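Local coordinates for protein probable 2-oxoglutarate-dependent dioxygenase At5g05600 (Arabidopsis thaliana, PDB 6LSV) that hydroxylates the plant hormone jasmonate with 2-oxoglutarate, molecular oxygen and iron(II), yielding 12-hydroxyjasmonate, succinate and carbon dioxide, at residues R116-Y121 against F335-G340; E109-S114 against D137-H142. One frame throughout, in Å; residues are numbered along the deposited sequence.

Contact 1. Residues R116-Y121 against F335-G340. With JAA ({(1R,2R)-3-oxo-2-[(2Z)-pent-2-en-1-yl]cyclopentyl}acetic acid), chain D.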
loop_
_atom_site.group_PDB
_atom_site.type_symbol
_atom_site.label_atom_id
_atom_site.label_comp_id
_atom_site.label_asym_id
_atom_site.label_seq_id
_atom_site.Cartn_x
_atom_site.Cartn_y
_atom_site.Cartn_z
ATOM N N ARG A 116 -3.592 9.821 15.499
ATOM C CA ARG A 116 -3.911 8.695 16.374
ATOM C C ARG A 116 -4.745 7.613 15.690
ATOM O O ARG A 116 -4.675 6.446 16.095
ATOM C CB ARG A 116 -4.621 9.174 17.646
ATOM C CG ARG A 116 -4.610 8.120 18.751
ATOM C CD ARG A 116 -3.186 7.890 19.273
ATOM N NE ARG A 116 -2.796 6.479 19.248
ATOM C CZ ARG A 116 -1.940 5.914 20.097
ATOM N NH1 ARG A 116 -1.655 4.624 19.984
ATOM N NH2 ARG A 116 -1.365 6.629 21.057
ATOM N N THR A 117 -5.522 7.952 14.659
ATOM C CA THR A 117 -6.149 6.942 13.816
ATOM C C THR A 117 -5.823 7.090 12.339
ATOM O O THR A 117 -6.019 6.127 11.586
ATOM C CB THR A 117 -7.680 6.954 13.975
ATOM O OG1 THR A 117 -8.219 8.139 13.378
ATOM C CG2 THR A 117 -8.083 6.894 15.443
ATOM N N TYR A 118 -5.352 8.263 11.904
ATOM C CA TYR A 118 -4.981 8.540 10.520
ATOM C C TYR A 118 -6.178 8.465 9.578
ATOM O O TYR A 118 -6.036 8.716 8.376
ATOM C CB TYR A 118 -3.876 7.584 10.055
ATOM C CG TYR A 118 -2.474 8.083 10.324
ATOM C CD1 TYR A 118 -1.839 8.938 9.435
ATOM C CD2 TYR A 118 -1.785 7.698 11.471
ATOM C CE1 TYR A 118 -0.553 9.397 9.677
ATOM C CE2 TYR A 118 -0.502 8.152 11.721
ATOM C CZ TYR A 118 0.109 8.998 10.819
ATOM O OH TYR A 118 1.385 9.448 11.064
ATOM N N GLU A 119 -7.356 8.132 10.106
ATOM C CA GLU A 119 -8.548 8.029 9.273
ATOM C C GLU A 119 -8.922 9.393 8.716
ATOM O O GLU A 119 -8.995 10.380 9.455
ATOM C CB GLU A 119 -9.721 7.466 10.076
ATOM C CG GLU A 119 -9.598 6.010 10.470
ATOM C CD GLU A 119 -10.610 5.621 11.532
ATOM O OE1 GLU A 119 -10.498 6.120 12.671
ATOM O OE2 GLU A 119 -11.524 4.828 11.228
ATOM N N GLY A 120 -9.154 9.451 7.405
ATOM C CA GLY A 120 -9.685 10.638 6.771
ATOM C C GLY A 120 -8.734 11.197 5.727
ATOM O O GLY A 120 -7.982 10.454 5.083
ATOM N N TYR A 121 -8.781 12.517 5.574
ATOM C CA TYR A 121 -8.053 13.235 4.538
ATOM C C TYR A 121 -6.687 13.640 5.081
ATOM O O TYR A 121 -6.601 14.421 6.036
ATOM C CB TYR A 121 -8.870 14.451 4.103
ATOM C CG TYR A 121 -8.228 15.367 3.090
ATOM C CD1 TYR A 121 -7.724 14.874 1.893
ATOM C CD2 TYR A 121 -8.167 16.736 3.312
ATOM C CE1 TYR A 121 -7.150 15.718 0.959
ATOM C CE2 TYR A 121 -7.599 17.589 2.387
ATOM C CZ TYR A 121 -7.093 17.078 1.213
ATOM O OH TYR A 121 -6.524 17.927 0.292
ATOM N N PHE A 335 5.477 2.114 13.863
ATOM C CA PHE A 335 6.757 2.555 13.315
ATOM C C PHE A 335 6.557 3.515 12.148
ATOM O O PHE A 335 7.105 4.624 12.141
ATOM C CB PHE A 335 7.590 1.347 12.885
ATOM C CG PHE A 335 8.098 0.522 14.035
ATOM C CD1 PHE A 335 8.652 1.133 15.149
ATOM C CD2 PHE A 335 8.022 -0.865 14.001
ATOM C CE1 PHE A 335 9.118 0.380 16.211
ATOM C CE2 PHE A 335 8.489 -1.626 15.061
ATOM C CZ PHE A 335 9.037 -1.001 16.169
ATOM N N ILE A 336 5.773 3.109 11.146
ATOM C CA ILE A 336 5.520 4.004 10.020
ATOM C C ILE A 336 4.559 5.119 10.417
ATOM O O ILE A 336 4.565 6.198 9.810
ATOM C CB ILE A 336 5.003 3.217 8.800
ATOM C CG1 ILE A 336 5.428 3.913 7.505
ATOM C CG2 ILE A 336 3.484 3.055 8.858
ATOM C CD1 ILE A 336 4.955 3.213 6.244
ATOM N N ARG A 337 3.726 4.896 11.437
ATOM C CA ARG A 337 2.833 5.961 11.876
ATOM C C ARG A 337 3.600 7.081 12.566
ATOM O O ARG A 337 3.193 8.246 12.491
ATOM C CB ARG A 337 1.754 5.401 12.802
ATOM C CG ARG A 337 0.557 4.839 12.064
ATOM C CD ARG A 337 -0.236 3.888 12.935
ATOM N NE ARG A 337 -1.375 3.327 12.216
ATOM C CZ ARG A 337 -2.646 3.534 12.547
ATOM N NH1 ARG A 337 -2.950 4.292 13.593
ATOM N NH2 ARG A 337 -3.613 2.976 11.832
ATOM N N THR A 338 4.711 6.754 13.224
ATOM C CA THR A 338 5.517 7.753 13.911
ATOM C C THR A 338 6.623 8.328 13.035
ATOM O O THR A 338 6.928 9.522 13.142
ATOM C CB THR A 338 6.133 7.150 15.179
ATOM O OG1 THR A 338 5.173 6.300 15.822
ATOM C CG2 THR A 338 6.564 8.246 16.146
ATOM N N GLN A 339 7.225 7.512 12.163
ATOM C CA GLN A 339 8.359 7.939 11.354
ATOM C C GLN A 339 8.029 8.191 9.890
ATOM O O GLN A 339 8.831 8.828 9.199
ATOM C CB GLN A 339 9.479 6.889 11.407
ATOM C CG GLN A 339 10.086 6.675 12.770
ATOM C CD GLN A 339 11.299 5.765 12.714
ATOM O OE1 GLN A 339 11.391 4.888 11.853
ATOM N NE2 GLN A 339 12.240 5.970 13.630
ATOM N N GLY A 340 6.896 7.699 9.396
ATOM C CA GLY A 340 6.621 7.735 7.980
ATOM C C GLY A 340 7.518 6.784 7.213
ATOM O O GLY A 340 8.224 5.952 7.796
HETATM O O01 JAA D . -1.566 5.782 5.535
HETATM O O02 JAA D . -2.121 0.336 8.779
HETATM O O03 JAA D . -1.252 1.541 10.365
HETATM C C04 JAA D . -1.411 3.019 7.474
HETATM C C05 JAA D . -0.601 3.998 6.459
HETATM C C06 JAA D . -2.000 3.990 8.530
HETATM C C07 JAA D . -1.916 5.255 7.980
HETATM C C08 JAA D . -1.341 5.068 6.455
HETATM C C09 JAA D . -0.499 3.375 4.998
HETATM C C10 JAA D . -0.555 2.063 8.102
HETATM C C11 JAA D . 0.742 2.486 4.890
HETATM C C12 JAA D . -1.354 1.268 9.140
HETATM C C13 JAA D . 1.589 2.594 3.884
HETATM C C14 JAA D . 1.376 3.621 2.774
HETATM C C15 JAA D . 2.646 4.452 2.596
#

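Contact 2. Residues E109-S114 against D137-H142. With JAA ({(1R,2R)-3-oxo-2-[(2Z)-pent-2-en-1-yl]cyclopentyl}acetic acid), chain D.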
loop_
_atom_site.group_PDB
_atom_site.type_symbol
_atom_site.label_atom_id
_atom_site.label_comp_id
_atom_site.label_asym_id
_atom_site.label_seq_id
_atom_site.Cartn_x
_atom_site.Cartn_y
_atom_site.Cartn_z
ATOM N N GLU A 109 -11.474 19.494 3.713
ATOM C CA GLU A 109 -10.766 19.871 4.935
ATOM C C GLU A 109 -11.479 19.361 6.180
ATOM O O GLU A 109 -10.833 18.984 7.163
ATOM C CB GLU A 109 -10.607 21.389 5.009
ATOM C CG GLU A 109 -9.303 21.908 4.439
ATOM C CD GLU A 109 -8.075 21.369 5.159
ATOM O OE1 GLU A 109 -8.181 21.033 6.359
ATOM O OE2 GLU A 109 -6.998 21.292 4.526
ATOM N N THR A 110 -12.810 19.344 6.159
ATOM C CA THR A 110 -13.560 18.823 7.293
ATOM C C THR A 110 -13.292 17.345 7.549
ATOM O O THR A 110 -13.672 16.842 8.612
ATOM C CB THR A 110 -15.052 19.041 7.063
ATOM O OG1 THR A 110 -15.780 18.619 8.221
ATOM C CG2 THR A 110 -15.497 18.231 5.877
ATOM N N TYR A 111 -12.658 16.643 6.610
ATOM C CA TYR A 111 -12.282 15.243 6.773
ATOM C C TYR A 111 -10.838 15.071 7.232
ATOM O O TYR A 111 -10.328 13.946 7.229
ATOM C CB TYR A 111 -12.492 14.486 5.463
ATOM C CG TYR A 111 -13.934 14.311 5.052
ATOM C CD1 TYR A 111 -14.860 13.745 5.916
ATOM C CD2 TYR A 111 -14.361 14.684 3.783
ATOM C CE1 TYR A 111 -16.171 13.574 5.535
ATOM C CE2 TYR A 111 -15.667 14.515 3.393
ATOM C CZ TYR A 111 -16.571 13.960 4.272
ATOM O OH TYR A 111 -17.881 13.790 3.889
ATOM N N SER A 112 -10.178 16.167 7.615
ATOM C CA SER A 112 -8.779 16.149 8.030
ATOM C C SER A 112 -8.493 15.010 9.004
ATOM O O SER A 112 -9.231 14.798 9.974
ATOM C CB SER A 112 -8.405 17.480 8.680
ATOM O OG SER A 112 -6.996 17.629 8.689
ATOM N N ASN A 113 -7.426 14.258 8.726
ATOM C CA ASN A 113 -7.045 13.160 9.600
ATOM C C ASN A 113 -6.101 13.660 10.688
ATOM O O ASN A 113 -5.608 14.786 10.645
ATOM C CB ASN A 113 -6.417 12.015 8.802
ATOM C CG ASN A 113 -5.013 12.326 8.294
ATOM O OD1 ASN A 113 -4.596 13.481 8.200
ATOM N ND2 ASN A 113 -4.278 11.275 7.948
ATOM N N SER A 114 -5.854 12.801 11.666
ATOM C CA SER A 114 -5.027 13.105 12.823
ATOM C C SER A 114 -4.163 11.883 13.112
ATOM O O SER A 114 -4.507 10.774 12.703
ATOM C CB SER A 114 -5.880 13.460 14.047
ATOM O OG SER A 114 -6.166 12.302 14.808
ATOM N N ASP A 137 -1.341 13.935 -1.602
ATOM C CA ASP A 137 -2.401 13.866 -0.611
ATOM C C ASP A 137 -2.989 12.463 -0.647
ATOM O O ASP A 137 -2.800 11.718 -1.612
ATOM C CB ASP A 137 -3.491 14.908 -0.887
ATOM C CG ASP A 137 -2.953 16.328 -0.898
ATOM O OD1 ASP A 137 -2.000 16.616 -0.144
ATOM O OD2 ASP A 137 -3.482 17.157 -1.668
ATOM N N TYR A 138 -3.707 12.096 0.409
ATOM C CA TYR A 138 -4.247 10.747 0.472
ATOM C C TYR A 138 -5.490 10.731 1.348
ATOM O O TYR A 138 -5.760 11.669 2.103
ATOM C CB TYR A 138 -3.202 9.752 0.996
ATOM C CG TYR A 138 -2.847 9.956 2.451
ATOM C CD1 TYR A 138 -3.553 9.306 3.454
ATOM C CD2 TYR A 138 -1.804 10.800 2.820
ATOM C CE1 TYR A 138 -3.236 9.492 4.784
ATOM C CE2 TYR A 138 -1.478 10.992 4.150
ATOM C CZ TYR A 138 -2.198 10.336 5.129
ATOM O OH TYR A 138 -1.887 10.520 6.460
ATOM N N TYR A 139 -6.245 9.636 1.236
ATOM C CA TYR A 139 -7.361 9.340 2.122
ATOM C C TYR A 139 -7.174 7.949 2.704
ATOM O O TYR A 139 -6.690 7.041 2.028
ATOM C CB TYR A 139 -8.712 9.415 1.398
ATOM C CG TYR A 139 -9.856 9.724 2.331
ATOM C CD1 TYR A 139 -10.448 8.724 3.091
ATOM C CD2 TYR A 139 -10.332 11.019 2.467
ATOM C CE1 TYR A 139 -11.490 9.007 3.956
ATOM C CE2 TYR A 139 -11.371 11.312 3.327
ATOM C CZ TYR A 139 -11.945 10.305 4.068
ATOM O OH TYR A 139 -12.978 10.599 4.924
ATOM N N PHE A 140 -7.568 7.783 3.964
ATOM C CA PHE A 140 -7.397 6.512 4.659
ATOM C C PHE A 140 -8.676 6.171 5.412
ATOM O O PHE A 140 -9.262 7.038 6.068
ATOM C CB PHE A 140 -6.202 6.580 5.618
ATOM C CG PHE A 140 -5.944 5.306 6.370
ATOM C CD1 PHE A 140 -5.509 4.168 5.709
ATOM C CD2 PHE A 140 -6.126 5.251 7.744
ATOM C CE1 PHE A 140 -5.264 2.999 6.407
ATOM C CE2 PHE A 140 -5.885 4.084 8.444
ATOM C CZ PHE A 140 -5.454 2.957 7.777
ATOM N N LEU A 141 -9.112 4.917 5.303
ATOM C CA LEU A 141 -10.309 4.449 5.987
ATOM C C LEU A 141 -10.190 2.948 6.214
ATOM O O LEU A 141 -9.425 2.257 5.536
ATOM C CB LEU A 141 -11.587 4.778 5.194
ATOM C CG LEU A 141 -11.757 4.196 3.782
ATOM C CD1 LEU A 141 -12.463 2.839 3.797
ATOM C CD2 LEU A 141 -12.503 5.171 2.877
ATOM N N HIS A 142 -10.967 2.451 7.172
ATOM C CA HIS A 142 -11.001 1.033 7.494
ATOM C C HIS A 142 -12.211 0.363 6.851
ATOM O O HIS A 142 -13.271 0.974 6.694
ATOM C CB HIS A 142 -11.048 0.818 9.007
ATOM C CG HIS A 142 -9.764 1.137 9.706
ATOM N ND1 HIS A 142 -8.646 0.335 9.610
ATOM C CD2 HIS A 142 -9.419 2.166 10.514
ATOM C CE1 HIS A 142 -7.669 0.858 10.327
ATOM N NE2 HIS A 142 -8.111 1.970 10.887
HETATM O O01 JAA D . -1.566 5.782 5.535
HETATM O O02 JAA D . -2.121 0.336 8.779
HETATM O O03 JAA D . -1.252 1.541 10.365
HETATM C C04 JAA D . -1.411 3.019 7.474
HETATM C C05 JAA D . -0.601 3.998 6.459
HETATM C C06 JAA D . -2.000 3.990 8.530
HETATM C C07 JAA D . -1.916 5.255 7.980
HETATM C C08 JAA D . -1.341 5.068 6.455
HETATM C C09 JAA D . -0.499 3.375 4.998
HETATM C C10 JAA D . -0.555 2.063 8.102
HETATM C C11 JAA D . 0.742 2.486 4.890
HETATM C C12 JAA D . -1.354 1.268 9.140
HETATM C C13 JAA D . 1.589 2.594 3.884
HETATM C C14 JAA D . 1.376 3.621 2.774
HETATM C C15 JAA D . 2.646 4.452 2.596
#

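Contact 1. Residues R116-Y121 against F335-G340
The jasmonate pocket of this 2-oxoglutarate-dependent dioxygenase is walled on one flank by Y118 and R337, where a loop running into strand 120-122 meets helix 334-339, near the C-terminal end of the chain. The two side chains run antiparallel, each reaching toward the other's backbone, tyrosine out to the helix and arginine back along the ring to the loop. At the far end of the tyrosine, OH donates to the backbone O of R337 at 2.6 Å, meeting a lone pair of that oxygen within the carbonyl plane, with a C=O...O angle of 134°. The same hydroxyl also pairs with the backbone N of G126, so it is gripped by main chain from two parts of the fold. Nearer the middle of the two side chains the contact is apolar: CG of R337 lies 3.5 Å from CE2 of Y118. With CG anti to the carbonyl carbon (chi1 -85°) and the chain extended from CG to NE, R337 carries its guanidinium back to CD2 of Y118, which sits over one face of the group, the two planes steeply inclined. The edge of the guanidinium is turned to the ligand carboxylate and, on NH1, approaches the backbone O of R116 at a loose 3.7 Å. R333 and R208 also hydrogen-bond the ligand. Y118 adds a hydrophobic wall, its CB 3.7 Å from ligand C07. R337 holds the acid itself: NE donates to carboxylate O03 at 2.6 Å and 162°, while NH2 makes a weak second bond to that oxygen.

Contact 2. Residues E109-S114 against D137-H142
One hydrogen bond joins N113 to Y138 across the contact between loop 109-114 and strand 137-142. ND2 of the asparagine donates to the tyrosine OH at 2.9 Å with an N-H...O angle of 143°, and the hydroxyl lies close to the amide plane. The amide meets the phenol nearly at right angles, the two planes 77° apart. N113 has CG between its backbone N and carbonyl carbon (chi1 73°), which aims the amide at the strand; ND2 also bonds the backbone O of Y118, and the Y138 hydroxyl bonds the backbone O of R124. Apolar packing supplies the second patch: CB of Y111 rests at the edge of the Y139 ring, 4.0 Å from CE2, while the Y139 hydroxyl sits 3.8 Å from CD1 of Y111 and is hydrogen-bonded to the backbone O of K153. Contact with the ligand falls to F140, whose ring presents one face to the cyclopentanone, with CZ 3.7 Å from C06. Y138 forms a cation-pi pair with R208, a jasmonate-binding residue. Strand 137-144 pairs with strand 204-212 and so extends the major sheet of the double-stranded beta-helix (jelly-roll) fold of 2-oxoglutarate oxygenases toward its edge, where F140 lines the substrate pocket.

In the fold
Contacts 1 and 2 adjoin, their centres about 10 Å apart, and both reach the bound jasmonate. Their segments alternate along the chain, and strand 120-122 ties them together: G120 N lies 2.8 Å from F140 O, a probable hydrogen bond that pairs it with strand 137-144, while Y121 N lies 2.7 Å from Y111 O, another probable one, on the loop side. Y118 of contact 1 also packs on Y138 of contact 2, its CD1 3.4 Å from the Y138 OH. The side chain of R337 is about 13 Å from the iron and that of Y138 about 10 Å, consistent with a place in the substrate pocket, through Y118, R337 and F140, rather than among the iron ligands H227, D229 and H284.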